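Local structure of OmpA family protein (Escherichia coli, 5M38) at residues G76-P79 and Q80-A84. The protein probably binds peptidoglycan through its OmpA-like domain, as a component (TagL) of the type VI secretion system of enteroaggregative Escherichia coli. Numbering follows the deposited sequence.
Sequences GDIP and QSCFA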
ATOM      1  N   GLY A  76      10.212 -10.574  -4.641  1.00 81.84           N
ATOM      2  CA  GLY A  76      10.872 -10.853  -3.362  1.00 82.09           C
ATOM      3  C   GLY A  76      10.995 -12.316  -2.966  1.00 88.29           C
ATOM      4  O   GLY A  76      11.712 -12.635  -2.012  1.00 89.00           O
ATOM      5  N   ASP A  77      10.285 -13.204  -3.686  1.00 85.76           N
ATOM      6  CA  ASP A  77      10.243 -14.664  -3.533  1.00 87.32           C
ATOM      7  C   ASP A  77       9.713 -15.125  -2.151  1.00 91.60           C
ATOM      8  O   ASP A  77      10.262 -16.053  -1.537  1.00 93.52           O
ATOM      9  CB  ASP A  77      11.606 -15.303  -3.884  1.00 91.22           C
ATOM     10  CG  ASP A  77      11.549 -16.715  -4.439  1.00110.48           C
ATOM     11  OD1 ASP A  77      10.461 -17.126  -4.925  1.00111.72           O
ATOM     12  OD2 ASP A  77      12.604 -17.396  -4.434  1.00121.24           O
ATOM     13  N   ILE A  78       8.607 -14.496  -1.696  1.00 85.02           N
ATOM     14  CA  ILE A  78       7.919 -14.754  -0.423  1.00 82.48           C
ATOM     15  C   ILE A  78       6.623 -15.516  -0.741  1.00 85.33           C
ATOM     16  O   ILE A  78       5.926 -15.128  -1.681  1.00 84.60           O
ATOM     17  CB  ILE A  78       7.645 -13.407   0.326  1.00 83.94           C
ATOM     18  CG1 ILE A  78       8.948 -12.675   0.626  1.00 83.88           C
ATOM     19  CG2 ILE A  78       6.829 -13.594   1.621  1.00 84.00           C
ATOM     20  CD1 ILE A  78       8.820 -11.250   0.588  1.00 89.02           C
ATOM     21  N   PRO A  79       6.279 -16.603  -0.006  1.00 81.64           N
ATOM     22  CA  PRO A  79       5.033 -17.334  -0.322  1.00 80.92           C
ATOM     23  C   PRO A  79       3.776 -16.483  -0.146  1.00 82.44           C
ATOM     24  O   PRO A  79       3.733 -15.640   0.751  1.00 80.89           O
ATOM     25  CB  PRO A  79       5.043 -18.510   0.666  1.00 82.87           C
ATOM     26  CG  PRO A  79       6.439 -18.600   1.160  1.00 87.61           C
ATOM     27  CD  PRO A  79       6.991 -17.224   1.130  1.00 82.85           C
ATOM     28  N   GLN A  80       2.759 -16.726  -0.994  1.00 78.78           N
ATOM     29  CA  GLN A  80       1.454 -16.060  -0.971  1.00 78.13           C
ATOM     30  C   GLN A  80       0.834 -16.106   0.428  1.00 81.55           C
ATOM     31  O   GLN A  80       0.213 -15.136   0.851  1.00 81.72           O
ATOM     32  CB  GLN A  80       0.472 -16.760  -1.948  1.00 80.21           C
ATOM     33  CG  GLN A  80       0.059 -15.966  -3.189  1.00 90.17           C
ATOM     34  CD  GLN A  80      -1.149 -15.077  -3.057  1.00103.75           C
ATOM     35  OE1 GLN A  80      -2.047 -15.110  -3.896  1.00 96.30           O
ATOM     36  NE2 GLN A  80      -1.199 -14.256  -2.013  1.00102.76           N
ATOM     37  N   SER A  81       1.000 -17.237   1.131  1.00 77.51           N
ATOM     38  CA  SER A  81       0.483 -17.522   2.470  1.00 76.50           C
ATOM     39  C   SER A  81       0.958 -16.553   3.564  1.00 79.05           C
ATOM     40  O   SER A  81       0.315 -16.455   4.612  1.00 76.84           O
ATOM     41  CB  SER A  81       0.800 -18.968   2.855  1.00 79.74           C
ATOM     42  OG  SER A  81       2.185 -19.274   2.775  1.00 81.71           O
ATOM     43  N   CYS A  82       2.076 -15.853   3.330  1.00 77.13           N
ATOM     44  CA  CYS A  82       2.674 -14.913   4.280  1.00 77.04           C
ATOM     45  C   CYS A  82       2.000 -13.545   4.281  1.00 76.25           C
ATOM     46  O   CYS A  82       2.341 -12.710   5.120  1.00 75.82           O
ATOM     47  CB  CYS A  82       4.178 -14.792   4.040  1.00 78.86           C
ATOM     48  SG  CYS A  82       5.070 -16.352   4.142  1.00 84.74           S
ATOM     49  N   PHE A  83       1.063 -13.312   3.345  1.00 68.76           N
ATOM     50  CA  PHE A  83       0.381 -12.029   3.197  1.00 66.33           C
ATOM     51  C   PHE A  83      -1.098 -12.023   3.500  1.00 68.55           C
ATOM     52  O   PHE A  83      -1.816 -12.989   3.224  1.00 68.94           O
ATOM     53  CB  PHE A  83       0.554 -11.498   1.773  1.00 67.73           C
ATOM     54  CG  PHE A  83       1.962 -11.305   1.301  1.00 68.96           C
ATOM     55  CD1 PHE A  83       2.639 -10.121   1.558  1.00 70.99           C
ATOM     56  CD2 PHE A  83       2.601 -12.285   0.558  1.00 70.90           C
ATOM     57  CE1 PHE A  83       3.935  -9.933   1.102  1.00 71.50           C
ATOM     58  CE2 PHE A  83       3.893 -12.091   0.097  1.00 73.34           C
ATOM     59  CZ  PHE A  83       4.558 -10.921   0.384  1.00 71.02           C
ATOM     60  N   ALA A  84      -1.556 -10.851   3.955  1.00 63.41           N
ATOM     61  CA  ALA A  84      -2.941 -10.477   4.180  1.00 60.81           C
ATOM     62  C   ALA A  84      -3.107  -9.146   3.423  1.00 63.25           C
ATOM     63  O   ALA A  84      -2.332  -8.215   3.650  1.00 62.94           O
ATOM     64  CB  ALA A  84      -3.181 -10.279   5.666  1.00 60.97           C
TER
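Phe83 reaches back along the chain to meet Ile78 and Pro79, and its side chain can be followed atom by atom. From Phe83 CB, a chi1 of -58° sets CG beside the backbone N and anti to the carbonyl carbon, which brings the far end of the ring up to the preceding loop. Phe83 CD2 comes to 3.5 Å from Pro79 O. One bond further out, Phe83 CE2 lies 3.6 Å from Ile78 CG2, and at the tip Phe83 CZ is 3.7 Å from Ile78 CG2. The two side chains cross at about a right angle, while Gln80 O sits in the ring plane, at its edge. The same methyl, Ile78 CG2, also touches Cys82 CB at 3.8 Å. Residues 80-82 form a short 3-10 segment, and its first bond reaches back to Pro79: Cys82 N donates to Pro79 O at 3.1 Å with an N-H...O angle of 161°, although the donor stands 51° out of the carbonyl plane. A second backbone hydrogen bond, Phe83 N to Gln80 O, has the same i to i+3 spacing. Pro79 CD meets Cys82 SG at 3.7 Å. The loop is the helix-to-strand connection of a beta-alpha-beta crossover, from strand 42-47 through helix 54-74 to parallel, outermost strand 83-89; Phe83 rests on Arg69, Met72 and Ile42, while buried Ile78 packs against Ile42 and against Leu31 and Ile34 of helix 24-36.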